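Local structure of probable chemoreceptor (Methyl-accepting chemotaxis) transmembrane protein (Rhizobium meliloti, 6D8V) at residues F67-F73 against V167-S173; W124-A129 against M164-S168; G134-Y140 against M151-P157. The protein probably senses quaternary ammonium compounds outside the cell as a transmembrane chemoreceptor, its sensory domain holding 1,1-dimethyl-prolinium, and so directs bacterial chemotaxis. All blocks are in the same frame, centred on the assembly; numbering follows the deposited sequence.

Interaction 1 of 3, residues F67-F73 against V167-S173; sequences FAFGSWF and VSGVDIS. With PBE (1,1-dimethyl-prolinium), chain C.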
loop_
_atom_site.group_PDB
_atom_site.type_symbol
_atom_site.label_atom_id
_atom_site.label_comp_id
_atom_site.label_asym_id
_atom_site.label_seq_id
_atom_site.Cartn_x
_atom_site.Cartn_y
_atom_site.Cartn_z
ATOM N N PHE A 67 8.121 0.282 -8.484
ATOM C CA PHE A 67 7.701 0.105 -7.101
ATOM C C PHE A 67 6.258 -0.364 -6.973
ATOM O O PHE A 67 5.822 -0.669 -5.857
ATOM C CB PHE A 67 7.908 1.409 -6.333
ATOM C CG PHE A 67 7.789 1.268 -4.848
ATOM C CD1 PHE A 67 8.599 0.372 -4.153
ATOM C CD2 PHE A 67 6.880 2.042 -4.141
ATOM C CE1 PHE A 67 8.494 0.236 -2.775
ATOM C CE2 PHE A 67 6.769 1.926 -2.769
ATOM C CZ PHE A 67 7.581 1.015 -2.080
ATOM N N ALA A 68 5.521 -0.448 -8.076
ATOM C CA ALA A 68 4.164 -0.977 -8.062
ATOM C C ALA A 68 4.186 -2.480 -8.328
ATOM O O ALA A 68 4.766 -2.931 -9.321
ATOM C CB ALA A 68 3.307 -0.260 -9.104
ATOM N N PHE A 69 3.559 -3.255 -7.434
ATOM C CA PHE A 69 3.491 -4.701 -7.616
ATOM C C PHE A 69 2.434 -5.089 -8.635
ATOM O O PHE A 69 2.582 -6.103 -9.326
ATOM C CB PHE A 69 3.197 -5.395 -6.283
ATOM C CG PHE A 69 3.246 -6.906 -6.348
ATOM C CD1 PHE A 69 4.446 -7.580 -6.190
ATOM C CD2 PHE A 69 2.085 -7.657 -6.533
ATOM C CE1 PHE A 69 4.496 -8.963 -6.236
ATOM C CE2 PHE A 69 2.131 -9.043 -6.582
ATOM C CZ PHE A 69 3.335 -9.693 -6.433
ATOM N N GLY A 70 1.366 -4.305 -8.733
ATOM C CA GLY A 70 0.254 -4.646 -9.600
ATOM C C GLY A 70 -0.644 -3.462 -9.834
ATOM O O GLY A 70 -0.665 -2.498 -9.056
ATOM N N SER A 71 -1.402 -3.542 -10.928
ATOM C CA SER A 71 -2.340 -2.512 -11.349
ATOM C C SER A 71 -3.661 -3.190 -11.677
ATOM O O SER A 71 -3.680 -4.191 -12.404
ATOM C CB SER A 71 -1.800 -1.746 -12.568
ATOM O OG SER A 71 -2.566 -0.591 -12.861
ATOM N N TRP A 72 -4.764 -2.661 -11.151
ATOM C CA TRP A 72 -6.039 -3.350 -11.288
ATOM C C TRP A 72 -7.162 -2.347 -11.512
ATOM O O TRP A 72 -6.966 -1.124 -11.475
ATOM C CB TRP A 72 -6.320 -4.225 -10.061
ATOM C CG TRP A 72 -6.066 -3.519 -8.771
ATOM C CD1 TRP A 72 -4.893 -3.493 -8.064
ATOM C CD2 TRP A 72 -7.000 -2.735 -8.023
ATOM N NE1 TRP A 72 -5.047 -2.747 -6.923
ATOM C CE2 TRP A 72 -6.330 -2.271 -6.875
ATOM C CE3 TRP A 72 -8.339 -2.387 -8.209
ATOM C CZ2 TRP A 72 -6.953 -1.475 -5.921
ATOM C CZ3 TRP A 72 -8.952 -1.592 -7.262
ATOM C CH2 TRP A 72 -8.261 -1.147 -6.133
ATOM N N PHE A 73 -8.352 -2.892 -11.757
ATOM C CA PHE A 73 -9.570 -2.095 -11.871
ATOM C C PHE A 73 -10.771 -2.980 -11.573
ATOM O O PHE A 73 -11.014 -3.958 -12.288
ATOM C CB PHE A 73 -9.701 -1.474 -13.258
ATOM C CG PHE A 73 -11.078 -0.952 -13.545
ATOM C CD1 PHE A 73 -11.554 0.166 -12.884
ATOM C CD2 PHE A 73 -11.907 -1.593 -14.455
ATOM C CE1 PHE A 73 -12.825 0.644 -13.133
ATOM C CE2 PHE A 73 -13.181 -1.116 -14.709
ATOM C CZ PHE A 73 -13.640 0.004 -14.047
ATOM N N VAL A 167 -13.569 1.225 -9.473
ATOM C CA VAL A 167 -12.386 1.627 -8.722
ATOM C C VAL A 167 -11.154 1.066 -9.416
ATOM O O VAL A 167 -11.116 -0.120 -9.752
ATOM C CB VAL A 167 -12.444 1.131 -7.263
ATOM C CG1 VAL A 167 -11.144 1.460 -6.543
ATOM C CG2 VAL A 167 -13.644 1.718 -6.535
ATOM N N SER A 168 -10.145 1.909 -9.613
ATOM C CA SER A 168 -8.824 1.489 -10.056
ATOM C C SER A 168 -7.802 1.742 -8.952
ATOM O O SER A 168 -7.962 2.633 -8.113
ATOM C CB SER A 168 -8.414 2.235 -11.329
ATOM O OG SER A 168 -7.023 2.096 -11.569
ATOM N N GLY A 169 -6.740 0.943 -8.948
ATOM C CA GLY A 169 -5.725 1.104 -7.923
ATOM C C GLY A 169 -4.418 0.434 -8.292
ATOM O O GLY A 169 -4.306 -0.269 -9.297
ATOM N N VAL A 170 -3.429 0.644 -7.429
ATOM C CA VAL A 170 -2.067 0.155 -7.596
ATOM C C VAL A 170 -1.649 -0.526 -6.297
ATOM O O VAL A 170 -2.166 -0.204 -5.220
ATOM C CB VAL A 170 -1.132 1.336 -7.955
ATOM C CG1 VAL A 170 0.330 0.944 -7.877
ATOM C CG2 VAL A 170 -1.480 1.859 -9.328
ATOM N N ASP A 171 -0.707 -1.470 -6.383
ATOM C CA ASP A 171 -0.330 -2.260 -5.208
ATOM C C ASP A 171 1.133 -2.071 -4.845
ATOM O O ASP A 171 1.989 -1.921 -5.718
ATOM C CB ASP A 171 -0.595 -3.764 -5.404
ATOM C CG ASP A 171 -2.036 -4.055 -5.719
ATOM O OD1 ASP A 171 -2.917 -3.249 -5.325
ATOM O OD2 ASP A 171 -2.289 -5.087 -6.370
ATOM N N ILE A 172 1.405 -2.085 -3.543
ATOM C CA ILE A 172 2.753 -2.093 -2.996
ATOM C C ILE A 172 2.874 -3.354 -2.158
ATOM O O ILE A 172 2.184 -3.496 -1.139
ATOM C CB ILE A 172 3.044 -0.850 -2.142
ATOM C CG1 ILE A 172 2.754 0.433 -2.929
ATOM C CG2 ILE A 172 4.483 -0.869 -1.667
ATOM C CD1 ILE A 172 3.080 1.707 -2.166
ATOM N N SER A 173 3.723 -4.276 -2.598
ATOM C CA SER A 173 3.929 -5.500 -1.847
ATOM C C SER A 173 4.648 -5.191 -0.544
ATOM O O SER A 173 5.518 -4.315 -0.485
ATOM C CB SER A 173 4.732 -6.502 -2.670
ATOM O OG SER A 173 6.113 -6.203 -2.641
HETATM N N PBE C . -6.163 -6.897 -6.008
HETATM C CD PBE C . -6.666 -5.698 -5.872
HETATM C CA PBE C . -6.722 -7.597 -4.780
HETATM C CB PBE C . -8.221 -7.093 -4.782
HETATM C CG PBE C . -8.172 -5.929 -5.271
HETATM C CE PBE C . -6.643 -7.502 -7.269
HETATM C CF PBE C . -4.689 -6.850 -5.964
HETATM C C PBE C . -6.644 -9.040 -4.765
HETATM O O PBE C . -7.372 -9.687 -3.962
HETATM O OXT PBE C . -5.846 -9.659 -5.517
#

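Interaction 2 of 3, residues W124-A129 against M164-S168; sequences WYGLAA and MIGVS. With PBE (1,1-dimethyl-prolinium), chain C.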
loop_
_atom_site.group_PDB
_atom_site.type_symbol
_atom_site.label_atom_id
_atom_site.label_comp_id
_atom_site.label_asym_id
_atom_site.label_seq_id
_atom_site.Cartn_x
_atom_site.Cartn_y
_atom_site.Cartn_z
ATOM N N TRP A 124 -10.136 -2.200 -0.186
ATOM C CA TRP A 124 -9.539 -1.651 -1.400
ATOM C C TRP A 124 -10.581 -1.069 -2.340
ATOM O O TRP A 124 -10.238 -0.219 -3.171
ATOM C CB TRP A 124 -8.727 -2.726 -2.119
ATOM C CG TRP A 124 -9.501 -3.986 -2.331
ATOM C CD1 TRP A 124 -9.521 -5.087 -1.521
ATOM C CD2 TRP A 124 -10.395 -4.265 -3.414
ATOM N NE1 TRP A 124 -10.363 -6.043 -2.049
ATOM C CE2 TRP A 124 -10.909 -5.562 -3.210
ATOM C CE3 TRP A 124 -10.800 -3.546 -4.547
ATOM C CZ2 TRP A 124 -11.810 -6.155 -4.092
ATOM C CZ3 TRP A 124 -11.692 -4.137 -5.422
ATOM C CH2 TRP A 124 -12.188 -5.430 -5.188
ATOM N N TYR A 125 -11.839 -1.493 -2.226
ATOM C CA TYR A 125 -12.927 -0.893 -2.989
ATOM C C TYR A 125 -13.765 0.078 -2.168
ATOM O O TYR A 125 -14.069 1.181 -2.638
ATOM C CB TYR A 125 -13.838 -1.983 -3.560
ATOM C CG TYR A 125 -14.687 -1.508 -4.720
ATOM C CD1 TYR A 125 -15.855 -0.787 -4.504
ATOM C CD2 TYR A 125 -14.314 -1.767 -6.033
ATOM C CE1 TYR A 125 -16.629 -0.344 -5.563
ATOM C CE2 TYR A 125 -15.081 -1.328 -7.096
ATOM C CZ TYR A 125 -16.236 -0.618 -6.856
ATOM O OH TYR A 125 -16.995 -0.189 -7.920
ATOM N N GLY A 126 -14.116 -0.297 -0.937
ATOM C CA GLY A 126 -15.040 0.514 -0.161
ATOM C C GLY A 126 -14.486 1.883 0.196
ATOM O O GLY A 126 -15.176 2.898 0.055
ATOM N N LEU A 127 -13.236 1.930 0.661
ATOM C CA LEU A 127 -12.662 3.186 1.140
ATOM C C LEU A 127 -12.743 4.276 0.078
ATOM O O LEU A 127 -13.302 5.354 0.314
ATOM C CB LEU A 127 -11.212 2.968 1.574
ATOM C CG LEU A 127 -10.955 2.102 2.811
ATOM C CD1 LEU A 127 -9.466 2.065 3.117
ATOM C CD2 LEU A 127 -11.735 2.627 3.999
ATOM N N ALA A 128 -12.184 4.009 -1.106
ATOM C CA ALA A 128 -12.200 4.998 -2.177
ATOM C C ALA A 128 -13.615 5.302 -2.653
ATOM O O ALA A 128 -13.920 6.451 -2.987
ATOM C CB ALA A 128 -11.342 4.517 -3.346
ATOM N N ALA A 129 -14.495 4.299 -2.691
ATOM C CA ALA A 129 -15.846 4.531 -3.194
ATOM C C ALA A 129 -16.701 5.319 -2.207
ATOM O O ALA A 129 -17.547 6.118 -2.632
ATOM C CB ALA A 129 -16.523 3.198 -3.535
ATOM N N MET A 164 -19.726 7.493 -10.941
ATOM C CA MET A 164 -18.609 6.568 -10.806
ATOM C C MET A 164 -19.001 5.197 -11.338
ATOM O O MET A 164 -20.132 4.740 -11.155
ATOM C CB MET A 164 -18.140 6.476 -9.348
ATOM C CG MET A 164 -18.738 5.329 -8.543
ATOM S SD MET A 164 -17.835 4.957 -7.014
ATOM C CE MET A 164 -16.242 4.443 -7.655
ATOM N N ILE A 165 -18.057 4.552 -12.022
ATOM C CA ILE A 165 -18.285 3.265 -12.671
ATOM C C ILE A 165 -17.381 2.168 -12.130
ATOM O O ILE A 165 -17.437 1.037 -12.628
ATOM C CB ILE A 165 -18.127 3.373 -14.200
ATOM C CG1 ILE A 165 -16.698 3.791 -14.555
ATOM C CG2 ILE A 165 -19.153 4.338 -14.782
ATOM C CD1 ILE A 165 -16.435 3.877 -16.049
ATOM N N GLY A 166 -16.552 2.458 -11.138
ATOM C CA GLY A 166 -15.693 1.448 -10.562
ATOM C C GLY A 166 -14.506 2.085 -9.859
ATOM O O GLY A 166 -14.441 3.304 -9.689
ATOM N N VAL A 167 -13.569 1.225 -9.473
ATOM C CA VAL A 167 -12.386 1.627 -8.722
ATOM C C VAL A 167 -11.154 1.066 -9.416
ATOM O O VAL A 167 -11.116 -0.120 -9.752
ATOM C CB VAL A 167 -12.444 1.131 -7.263
ATOM C CG1 VAL A 167 -11.144 1.460 -6.543
ATOM C CG2 VAL A 167 -13.644 1.718 -6.535
ATOM N N SER A 168 -10.145 1.909 -9.613
ATOM C CA SER A 168 -8.824 1.489 -10.056
ATOM C C SER A 168 -7.802 1.742 -8.952
ATOM O O SER A 168 -7.962 2.633 -8.113
ATOM C CB SER A 168 -8.414 2.235 -11.329
ATOM O OG SER A 168 -7.023 2.096 -11.569
HETATM N N PBE C . -6.163 -6.897 -6.008
HETATM C CD PBE C . -6.666 -5.698 -5.872
HETATM C CA PBE C . -6.722 -7.597 -4.780
HETATM C CB PBE C . -8.221 -7.093 -4.782
HETATM C CG PBE C . -8.172 -5.929 -5.271
HETATM C CE PBE C . -6.643 -7.502 -7.269
HETATM C CF PBE C . -4.689 -6.850 -5.964
HETATM C C PBE C . -6.644 -9.040 -4.765
HETATM O O PBE C . -7.372 -9.687 -3.962
HETATM O OXT PBE C . -5.846 -9.659 -5.517
#

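Interaction 3 of 3, residues G134-Y140 against M151-P157; sequences GAITQPY and MTSIAYP. With PBE (1,1-dimethyl-prolinium), chain C.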
loop_
_atom_site.group_PDB
_atom_site.type_symbol
_atom_site.label_atom_id
_atom_site.label_comp_id
_atom_site.label_asym_id
_atom_site.label_seq_id
_atom_site.Cartn_x
_atom_site.Cartn_y
_atom_site.Cartn_z
ATOM N N GLY A 134 -9.111 9.444 -3.279
ATOM C CA GLY A 134 -8.122 8.388 -3.243
ATOM C C GLY A 134 -7.862 7.905 -1.833
ATOM O O GLY A 134 -7.933 8.696 -0.883
ATOM N N ALA A 135 -7.550 6.614 -1.691
ATOM C CA ALA A 135 -7.383 6.005 -0.381
ATOM C C ALA A 135 -6.316 4.923 -0.457
ATOM O O ALA A 135 -5.885 4.519 -1.542
ATOM C CB ALA A 135 -8.709 5.438 0.135
ATOM N N ILE A 136 -5.904 4.451 0.724
ATOM C CA ILE A 136 -4.888 3.412 0.866
ATOM C C ILE A 136 -5.328 2.425 1.949
ATOM O O ILE A 136 -5.868 2.818 2.987
ATOM C CB ILE A 136 -3.510 4.031 1.183
ATOM C CG1 ILE A 136 -2.411 2.965 1.114
ATOM C CG2 ILE A 136 -3.517 4.741 2.535
ATOM C CD1 ILE A 136 -1.002 3.540 1.111
ATOM N N THR A 137 -5.094 1.140 1.707
ATOM C CA THR A 137 -5.676 0.085 2.525
ATOM C C THR A 137 -4.736 -0.361 3.639
ATOM O O THR A 137 -3.515 -0.219 3.570
ATOM C CB THR A 137 -6.034 -1.138 1.672
ATOM O OG1 THR A 137 -4.831 -1.797 1.247
ATOM C CG2 THR A 137 -6.846 -0.733 0.457
ATOM N N GLN A 138 -5.332 -0.919 4.680
ATOM C CA GLN A 138 -4.554 -1.669 5.643
ATOM C C GLN A 138 -3.968 -2.890 4.945
ATOM O O GLN A 138 -4.545 -3.406 3.982
ATOM C CB GLN A 138 -5.405 -2.098 6.841
ATOM C CG GLN A 138 -5.802 -0.962 7.779
ATOM C CD GLN A 138 -4.631 -0.404 8.570
ATOM O OE1 GLN A 138 -3.547 -0.984 8.592
ATOM N NE2 GLN A 138 -4.847 0.731 9.225
ATOM N N PRO A 139 -2.817 -3.363 5.407
ATOM C CA PRO A 139 -2.179 -4.498 4.740
ATOM C C PRO A 139 -3.096 -5.710 4.721
ATOM O O PRO A 139 -3.700 -6.074 5.735
ATOM C CB PRO A 139 -0.913 -4.731 5.575
ATOM C CG PRO A 139 -1.186 -4.096 6.871
ATOM C CD PRO A 139 -2.067 -2.927 6.594
ATOM N N TYR A 140 -3.206 -6.326 3.544
ATOM C CA TYR A 140 -4.090 -7.467 3.363
ATOM C C TYR A 140 -3.439 -8.440 2.394
ATOM O O TYR A 140 -2.590 -8.061 1.577
ATOM C CB TYR A 140 -5.472 -7.047 2.844
ATOM C CG TYR A 140 -5.447 -6.590 1.400
ATOM C CD1 TYR A 140 -5.041 -5.305 1.067
ATOM C CD2 TYR A 140 -5.816 -7.446 0.371
ATOM C CE1 TYR A 140 -5.004 -4.882 -0.243
ATOM C CE2 TYR A 140 -5.785 -7.032 -0.945
ATOM C CZ TYR A 140 -5.378 -5.749 -1.249
ATOM O OH TYR A 140 -5.344 -5.330 -2.563
ATOM N N MET A 151 0.115 -7.177 0.592
ATOM C CA MET A 151 0.315 -5.897 -0.071
ATOM C C MET A 151 -0.645 -4.866 0.509
ATOM O O MET A 151 -1.641 -5.205 1.160
ATOM C CB MET A 151 0.071 -6.008 -1.576
ATOM C CG MET A 151 -1.363 -6.406 -1.873
ATOM S SD MET A 151 -1.741 -6.603 -3.606
ATOM C CE MET A 151 -0.526 -7.826 -4.096
ATOM N N THR A 152 -0.329 -3.598 0.260
ATOM C CA THR A 152 -1.224 -2.477 0.493
ATOM C C THR A 152 -1.617 -1.882 -0.853
ATOM O O THR A 152 -0.824 -1.894 -1.800
ATOM C CB THR A 152 -0.554 -1.401 1.356
ATOM O OG1 THR A 152 -1.512 -0.388 1.683
ATOM C CG2 THR A 152 0.599 -0.768 0.601
ATOM N N SER A 153 -2.836 -1.347 -0.939
ATOM C CA SER A 153 -3.378 -0.899 -2.215
ATOM C C SER A 153 -3.783 0.568 -2.165
ATOM O O SER A 153 -4.480 0.999 -1.239
ATOM C CB SER A 153 -4.564 -1.761 -2.631
ATOM O OG SER A 153 -4.123 -3.033 -3.038
ATOM N N ILE A 154 -3.353 1.316 -3.175
ATOM C CA ILE A 154 -3.752 2.700 -3.383
ATOM C C ILE A 154 -4.824 2.693 -4.463
ATOM O O ILE A 154 -4.569 2.293 -5.604
ATOM C CB ILE A 154 -2.550 3.571 -3.767
ATOM C CG1 ILE A 154 -1.564 3.602 -2.601
ATOM C CG2 ILE A 154 -2.980 4.980 -4.119
ATOM C CD1 ILE A 154 -0.292 4.351 -2.896
ATOM N N ALA A 155 -6.035 3.107 -4.106
ATOM C CA ALA A 155 -7.173 3.010 -5.005
ATOM C C ALA A 155 -7.841 4.368 -5.153
ATOM O O ALA A 155 -7.890 5.166 -4.210
ATOM C CB ALA A 155 -8.198 1.982 -4.512
ATOM N N TYR A 156 -8.352 4.617 -6.355
ATOM C CA TYR A 156 -9.015 5.854 -6.727
ATOM C C TYR A 156 -10.336 5.543 -7.410
ATOM O O TYR A 156 -10.460 4.527 -8.102
ATOM C CB TYR A 156 -8.143 6.694 -7.673
ATOM C CG TYR A 156 -7.235 7.665 -6.962
ATOM C CD1 TYR A 156 -5.961 7.287 -6.564
ATOM C CD2 TYR A 156 -7.654 8.962 -6.683
ATOM C CE1 TYR A 156 -5.127 8.183 -5.911
ATOM C CE2 TYR A 156 -6.832 9.852 -6.024
ATOM C CZ TYR A 156 -5.570 9.457 -5.640
ATOM O OH TYR A 156 -4.743 10.338 -4.980
ATOM N N PRO A 157 -11.339 6.396 -7.229
ATOM C CA PRO A 157 -12.595 6.210 -7.964
ATOM C C PRO A 157 -12.409 6.528 -9.437
ATOM O O PRO A 157 -11.734 7.494 -9.801
ATOM C CB PRO A 157 -13.553 7.205 -7.295
ATOM C CG PRO A 157 -12.898 7.581 -5.996
ATOM C CD PRO A 157 -11.425 7.477 -6.236
HETATM N N PBE C . -6.163 -6.897 -6.008
HETATM C CD PBE C . -6.666 -5.698 -5.872
HETATM C CA PBE C . -6.722 -7.597 -4.780
HETATM C CB PBE C . -8.221 -7.093 -4.782
HETATM C CG PBE C . -8.172 -5.929 -5.271
HETATM C CE PBE C . -6.643 -7.502 -7.269
HETATM C CF PBE C . -4.689 -6.850 -5.964
HETATM C C PBE C . -6.644 -9.040 -4.765
HETATM O O PBE C . -7.372 -9.687 -3.962
HETATM O OXT PBE C . -5.846 -9.659 -5.517
#

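Interaction 1 of 3, residues F67-F73 against V167-S173
Two antiparallel strands of the first PDC (Cache-clan) sensor domain meet here and form one wall of the ligand pocket. Val167 comes first, its CG1 3.8 Å from Trp72 CZ3, an apolar contact with the indole's six-membered ring. Ser168, small and polar, gives its OG to Trp72 O (3.2 Å). Gly169 pairs with Trp72 through backbone bonds, Trp72 N to Gly169 O 3.1 Å and Gly169 N to Trp72 O 3.3 Å; its CA lies over that ring in a CH-pi contact, where any CB would clash. Val170 turns to the other face, that of Ser71 and Phe73, and touches Ala68. Asp171 O accepts from Phe69 N (2.7 Å), and its side chain brings a carboxylate to the pocket: OD1 takes bonds from Ser153 OG and from Trp72 NE1 (2.7 Å), and Asp171 OD2 lies 3.0 Å from PBE CF, a methyl on the ligand's cationic nitrogen. Ile172 CG2 packs on Phe67 CZ at 3.6 Å. Ser173 N-caps the next helix through Ala176 N, its CB 3.7 Å from Phe69 CD1.

Interaction 2 of 3, residues W124-A129 against M164-S168
Apolar packing carries this contact, and Val167 is its centre. Its beta-branched side chain points from the strand toward helix 123-131, with CG1 4.4 Å from Ala128 CB and CG2 4.4 Å from Ala129 CB; CG1 also makes a van der Waals contact with the helix backbone, 3.9 Å from Trp124 O. The small alanines let the strand come near, the short axes passing at 8.7 Å. Further out, Met164 reaches across with its flexible thioether, SD lying 4.1 Å from Ala129 CB. The helix crosses the strand at 117°, lying against the sheet of the PDC sensor domain on the side where the ligand binds. Aromatic contacts make up the second group. Val167 CG2 sits 3.4 Å from the centroid of the Tyr125 ring, almost on its normal, a close CH-pi contact. The Tyr125 hydroxyl comes up to Gly166, OH to CA 3.4 Å; glycine suits this place because its backbone angles would jam a side chain against the preceding carbonyl. Tyr125 also stacks with Tyr120. Trp124 turns its indole to the pocket instead, edge-to-face with Trp72, and lays one face against 1,1-dimethyl-prolinium, with Trp124 CD2 3.3 Å from ligand CG.

Interaction 3 of 3, residues G134-Y140 against M151-P157
Tyr140, Met151 and Gly134 lose the most surface here. The first two form an antiparallel hydrogen-bonded pair, side chains on the same face, Tyr140 N to Met151 O 3.1 Å and Met151 N to Tyr140 O 3.0 Å. Met151 CG lies over the phenol ring and SD is 5.2 Å from its centroid, an oblique Met-aromatic contact suited to a pliant side chain. The Tyr140 hydroxyl donates to Ser153 OG (2.6 Å), which in turn bonds Asp171. At the other end, Gly134 CA lies 3.5 Å from the Tyr156 ring centroid, a CH-pi contact leaving no room for a CB. Ala135 and Ala155 exchange 2.9 Å bonds, N to O each way. Between these ladders the register slips by one, and threonines fill the gap: Thr137 OG1 accepts from Ser153 N (3.0 Å), while Thr152 OG1 donates to Thr137 O (2.8 Å). With Tyr140 OH 3.5 Å from ligand CA and Met151 SD 3.8 Å from ligand CF, this interrupted pairing builds part of the PDC sensor domain's ligand pocket.

From the N terminus, 67-73 comes first and waits until 167-173 for its partner, so interaction 1 closes the longest loop. Within that span the chain makes helix 123-131, which meets 164-168 in interaction 2; the two contacts end on the same strand, 163-173, and share Val167 and Ser168. Innermost is interaction 3, which closes a short loop between 134-140 and 151-157 lying within both others. None cross. Strand 149-160 leads directly into 163-173 and pairs with it, Tyr156 N lying 2.7 Å from Ser168 O, so interactions 1 and 3 extend one sheet on either side of that pair, while interaction 2 sets the helix against it. All three reach 1,1-dimethyl-prolinium.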